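Local coordinates for cellulosomal scaffoldin adaptor protein B (Acetivibrio cellulolyticus, PDB 4UYP) that links the cellulosome to the cell surface through its calcium-binding dockerin module, which docks onto a type I cohesin of the anchoring scaffoldin ScaC, at residues D6-G9 with S15-A18; A41-N46 with A54-D59. The protein carries 2 engineered substitutions. One frame throughout, in Å; residues are numbered along the deposited sequence. Where two conformers were deposited one is given.

Interactions 1 and 2 follow one another along the chain, and each joins a calcium loop of the dockerin to the helix that leaves it. Both are largely buried, but their chemistry differs. Interaction 1 is polar: aspartates from 6-9 and 15-18 share one calcium ion. In interaction 2, 41-46 likewise binds calcium, yet it meets 54-59 through hydrophobic side chains, because the loop's last ligand, Asp-53, precedes that helical segment. The two contacts abut, with Ala-18 packed against 54-59 and Val-7 against Ala-41. At the surface they diverge: Arg-58 and Asp-59 of interaction 2 bind the ScaC cohesin, whereas interaction 1 touches no other chain of the assembly.

Interaction 1 of 2, residues D6-G9 with S15-A18; sequences DVDG and SIDA. Engineered in segment 15-18: Ser-15 (natural residue Ile), Ile-16 (natural residue Asn). With CA (calcium ion), chain L.
Asp-17 reaches from the first turn of helix 15-26 to the calcium ion that Asp-6 and Asp-8 approach from the loop. Its carboxylate is bidentate: OD2 of Asp-17 lies 2.4 Å and OD1 of Asp-17 2.6 Å from the calcium. Asp-6 and Asp-8 each give one oxygen, both OD1 atoms 2.3 Å from the calcium. The carboxylates of Asp-8 and Asp-17 are nearly perpendicular, their planes 78° apart, and the 3.0 Å between Asp-8 OD1 and Asp-17 OD1 is tolerated because both oxygens bind the same cation. Water 1, Asn-10 OD1 and the Ser-12 carbonyl oxygen complete seven ligand atoms. This is an EF-hand-type calcium loop of twelve residues, closed by the bidentate acid at its last position, and it forms the first of the two repeated sites of a type I dockerin. The backbone N of Asp-8 donates to Asp-17 OD1 over 3.1 Å, almost along the C-O axis and nearly straight at 162°, so that oxygen serves both metal and loop backbone. Asp-17 OD2 also accepts from Arg-14 N, and Asp-6 OD2 from Gly-11 N, which, with the metal bonds, holds the rotation of both carboxylates. Asp-8 OD2 receives a hydrogen bond from water 1, a second link to the metal. With CG of Asp-8 between its own backbone N and carbonyl carbon (chi1 66°), OD2 also comes 3.7 Å from CG2 of the engineered Ile-16. Val-7, in one of two conformers, slides past Asp-17 in the opposite direction, its CG2 3.3 Å from Asp-17 O, and packs on Leu-20 and Ile-21.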
loop_
_atom_site.group_PDB
_atom_site.type_symbol
_atom_site.label_atom_id
_atom_site.label_comp_id
_atom_site.label_asym_id
_atom_site.label_seq_id
_atom_site.Cartn_x
_atom_site.Cartn_y
_atom_site.Cartn_z
ATOM N N ASP B 6 -6.143 -22.176 14.922
ATOM C CA ASP B 6 -6.776 -21.638 16.119
ATOM C C ASP B 6 -6.288 -20.245 16.452
ATOM O O ASP B 6 -5.495 -19.991 17.339
ATOM C CB ASP B 6 -6.460 -22.547 17.334
ATOM C CG ASP B 6 -7.143 -22.033 18.553
ATOM O OD1 ASP B 6 -8.136 -21.289 18.541
ATOM O OD2 ASP B 6 -6.683 -22.384 19.677
ATOM N N VAL B 7 -6.731 -19.283 15.620
ATOM C CA VAL B 7 -6.081 -17.978 15.592
ATOM C C VAL B 7 -6.452 -17.104 16.824
ATOM O O VAL B 7 -5.676 -16.242 17.177
ATOM C CB VAL B 7 -6.380 -17.265 14.209
ATOM C CG1 VAL B 7 -6.407 -18.254 13.012
ATOM C CG2 VAL B 7 -7.714 -16.699 14.203
ATOM N N ASP B 8 -7.575 -17.415 17.471
ATOM C CA ASP B 8 -7.981 -16.751 18.724
ATOM C C ASP B 8 -7.464 -17.469 19.960
ATOM O O ASP B 8 -7.684 -16.960 21.061
ATOM C CB ASP B 8 -9.489 -16.414 18.835
ATOM C CG ASP B 8 -10.427 -17.625 18.889
ATOM O OD1 ASP B 8 -9.877 -18.801 19.029
ATOM O OD2 ASP B 8 -11.656 -17.409 18.851
ATOM N N GLY B 9 -6.789 -18.602 19.768
ATOM C CA GLY B 9 -6.113 -19.300 20.922
ATOM C C GLY B 9 -7.077 -19.917 21.866
ATOM O O GLY B 9 -6.695 -20.107 23.037
ATOM N N SER B 15 -15.440 -21.473 13.152
ATOM C CA SER B 15 -15.769 -20.502 12.056
ATOM C C SER B 15 -15.147 -19.144 12.265
ATOM O O SER B 15 -14.663 -18.434 11.323
ATOM C CB SER B 15 -17.256 -20.361 11.879
ATOM O OG SER B 15 -17.794 -21.582 11.384
ATOM N N ILE B 16 -15.217 -18.680 13.532
ATOM C CA ILE B 16 -14.739 -17.322 13.823
ATOM C C ILE B 16 -13.258 -17.157 13.549
ATOM O O ILE B 16 -12.781 -16.084 13.228
ATOM C CB ILE B 16 -15.132 -16.889 15.248
ATOM C CG1 ILE B 16 -15.075 -15.345 15.446
ATOM C CG2 ILE B 16 -14.254 -17.590 16.290
ATOM C CD1 ILE B 16 -16.167 -14.581 14.629
ATOM N N ASP B 17 -12.456 -18.264 13.723
ATOM C CA ASP B 17 -11.027 -18.167 13.412
ATOM C C ASP B 17 -10.810 -17.708 11.969
ATOM O O ASP B 17 -9.898 -16.951 11.731
ATOM C CB ASP B 17 -10.335 -19.540 13.705
ATOM C CG ASP B 17 -10.283 -19.890 15.215
ATOM O OD1 ASP B 17 -9.737 -19.118 16.042
ATOM O OD2 ASP B 17 -10.760 -21.005 15.581
ATOM N N ALA B 18 -11.627 -18.207 11.032
ATOM C CA ALA B 18 -11.393 -17.827 9.637
ATOM C C ALA B 18 -11.829 -16.376 9.457
ATOM O O ALA B 18 -11.270 -15.685 8.605
ATOM C CB ALA B 18 -12.247 -18.755 8.711
HETATM CA CA CA L . -10.330 -20.786 17.920
HETATM O O HOH W 1 -12.534 -19.817 17.971
#

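Interaction 2 of 2, residues A41-N46 with A54-D59; sequences ADVDGN and AVLVRD. With CA (calcium ion), chain K; SO4 (sulfate ion), chain F.
Val-43 directs its side chain toward helix 51-61 and meets Leu-56 and Val-57 with both methyls. CG2 of Val-43 rests 3.7 Å from CB of Leu-56, the two side chains sliding past one another in opposite directions. Val-57 instead crosses Val-43 at about a right angle and brings its CG2 to 3.8 Å from CG1 of Val-43. With CG1 anti to the carbonyl carbon (chi1 -65°), Val-43 spreads its branches so that CG1 serves Val-57 while CG2 touches both helix residues. CD1 of Leu-56 lies 3.9 Å from CB of Asp-44. In sequence Val-43 stands between two metal ligands, Asp-42 and Asp-44, of the second dockerin repeat, an EF-hand-type calcium loop: Asp-42, Asp-44 and Asn-46 each give their OD1 to the cation, the OD1 of Asn-46 at 2.4 Å from the calcium, and both carboxylate oxygens of Asp-53, the Ser-48 carbonyl oxygen and water 2 fill the remaining places. Asp-44 OD1 also accepts from Asn-46 N in an Asx turn, the donor approaching well above the carboxylate plane, while Asp-44 OD2 is bound by Asn-52 ND2. Asn-46 ND2 hydrogen-bonds to O4 of a sulfate ion, probably from the crystallisation liquor, at 2.7 Å. Farther along the helix, Arg-58 grips Asp-59 side-on, NE and NH2 both aiming at OD1 within the guanidinium plane, with NH2 of Arg-58 2.9 Å from OD1 of Asp-59. This salt bridge belongs to the docking surface: Asp-59 OD2 bonds Tyr-32 OH, and Arg-58 NH1 bonds Ala-79 O, both of the ScaC cohesin chain.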
loop_
_atom_site.group_PDB
_atom_site.type_symbol
_atom_site.label_atom_id
_atom_site.label_comp_id
_atom_site.label_asym_id
_atom_site.label_seq_id
_atom_site.Cartn_x
_atom_site.Cartn_y
_atom_site.Cartn_z
ATOM N N ALA B 41 -2.430 -18.836 12.169
ATOM C CA ALA B 41 -3.227 -18.411 10.984
ATOM C C ALA B 41 -2.607 -18.899 9.680
ATOM O O ALA B 41 -3.283 -18.963 8.651
ATOM C CB ALA B 41 -3.244 -16.872 10.957
ATOM N N ASP B 42 -1.301 -19.134 9.626
ATOM C CA ASP B 42 -0.622 -19.428 8.396
ATOM C C ASP B 42 -0.767 -20.957 8.092
ATOM O O ASP B 42 0.257 -21.712 8.147
ATOM C CB ASP B 42 0.884 -18.970 8.430
ATOM C CG ASP B 42 1.577 -19.265 7.156
ATOM O OD1 ASP B 42 0.942 -19.368 6.042
ATOM O OD2 ASP B 42 2.828 -19.378 7.171
ATOM N N VAL B 43 -1.970 -21.352 7.737
ATOM C CA VAL B 43 -2.241 -22.778 7.648
ATOM C C VAL B 43 -1.683 -23.363 6.367
ATOM O O VAL B 43 -1.628 -24.626 6.280
ATOM C CB VAL B 43 -3.719 -23.077 7.862
ATOM C CG1 VAL B 43 -4.161 -22.725 9.252
ATOM C CG2 VAL B 43 -4.630 -22.272 6.912
ATOM N N ASP B 44 -1.341 -22.609 5.323
ATOM C CA ASP B 44 -0.576 -23.206 4.210
ATOM C C ASP B 44 0.969 -23.219 4.436
ATOM O O ASP B 44 1.692 -23.782 3.624
ATOM C CB ASP B 44 -1.045 -22.681 2.845
ATOM C CG ASP B 44 -0.520 -21.240 2.508
ATOM O OD1 ASP B 44 0.106 -20.655 3.424
ATOM O OD2 ASP B 44 -0.664 -20.932 1.301
ATOM N N GLY B 45 1.415 -22.666 5.499
ATOM C CA GLY B 45 2.786 -22.702 5.940
ATOM C C GLY B 45 3.717 -21.945 5.022
ATOM O O GLY B 45 4.925 -22.188 5.023
ATOM N N ASN B 46 3.179 -20.992 4.246
ATOM C CA ASN B 46 4.073 -20.267 3.297
ATOM C C ASN B 46 4.763 -19.093 3.859
ATOM O O ASN B 46 5.673 -18.537 3.160
ATOM C CB ASN B 46 3.331 -19.932 1.991
ATOM C CG ASN B 46 2.355 -18.761 2.146
ATOM O OD1 ASN B 46 1.975 -18.363 3.204
ATOM N ND2 ASN B 46 1.985 -18.240 1.031
ATOM N N ALA B 54 -7.495 -17.898 5.149
ATOM C CA ALA B 54 -8.788 -17.785 5.795
ATOM C C ALA B 54 -9.758 -18.843 5.195
ATOM O O ALA B 54 -10.501 -19.450 5.966
ATOM C CB ALA B 54 -9.321 -16.316 5.509
ATOM N N VAL B 55 -9.741 -19.020 3.889
ATOM C CA VAL B 55 -10.672 -19.950 3.297
ATOM C C VAL B 55 -10.295 -21.398 3.638
ATOM O O VAL B 55 -11.218 -22.204 3.827
ATOM C CB VAL B 55 -10.892 -19.693 1.814
ATOM C CG1 VAL B 55 -9.788 -20.277 0.905
ATOM C CG2 VAL B 55 -12.317 -20.019 1.425
ATOM N N LEU B 56 -8.990 -21.649 3.817
ATOM C CA LEU B 56 -8.584 -22.983 4.307
ATOM C C LEU B 56 -9.116 -23.243 5.671
ATOM O O LEU B 56 -9.602 -24.380 5.942
ATOM C CB LEU B 56 -7.065 -23.131 4.222
ATOM C CG LEU B 56 -6.466 -23.308 2.806
ATOM C CD1 LEU B 56 -4.954 -23.124 2.818
ATOM C CD2 LEU B 56 -6.802 -24.720 2.195
ATOM N N VAL B 57 -8.982 -22.315 6.595
ATOM C CA VAL B 57 -9.578 -22.551 7.895
ATOM C C VAL B 57 -11.079 -22.762 7.808
ATOM O O VAL B 57 -11.633 -23.694 8.437
ATOM C CB VAL B 57 -9.200 -21.396 8.886
ATOM C CG1 VAL B 57 -9.915 -21.552 10.235
ATOM C CG2 VAL B 57 -7.695 -21.430 9.100
ATOM N N ARG B 58 -11.815 -21.918 7.060
ATOM C CA ARG B 58 -13.239 -22.145 6.926
ATOM C C ARG B 58 -13.537 -23.532 6.378
ATOM O O ARG B 58 -14.427 -24.225 6.908
ATOM C CB ARG B 58 -13.776 -21.107 5.956
ATOM C CG ARG B 58 -15.282 -21.299 5.850
ATOM C CD ARG B 58 -15.769 -20.572 4.643
ATOM N NE ARG B 58 -15.325 -21.257 3.403
ATOM C CZ ARG B 58 -15.606 -20.846 2.187
ATOM N NH1 ARG B 58 -16.271 -19.688 1.967
ATOM N NH2 ARG B 58 -15.174 -21.553 1.113
ATOM N N ASP B 59 -12.774 -23.917 5.356
ATOM C CA ASP B 59 -13.028 -25.242 4.699
ATOM C C ASP B 59 -12.680 -26.353 5.649
ATOM O O ASP B 59 -13.384 -27.397 5.565
ATOM C CB ASP B 59 -12.267 -25.317 3.388
ATOM C CG ASP B 59 -12.809 -24.345 2.329
ATOM O OD1 ASP B 59 -13.890 -23.723 2.548
ATOM O OD2 ASP B 59 -12.172 -24.252 1.279
HETATM CA CA CA K . -0.193 -18.512 4.276
HETATM S S SO4 F . 4.038 -18.954 -2.435
HETATM O O1 SO4 F . 3.364 -19.898 -3.422
HETATM O O2 SO4 F . 4.112 -17.687 -3.208
HETATM O O3 SO4 F . 5.441 -19.567 -2.279
HETATM O O4 SO4 F . 3.340 -18.872 -1.160
HETATM O O HOH W 2 -0.955 -18.159 2.008
#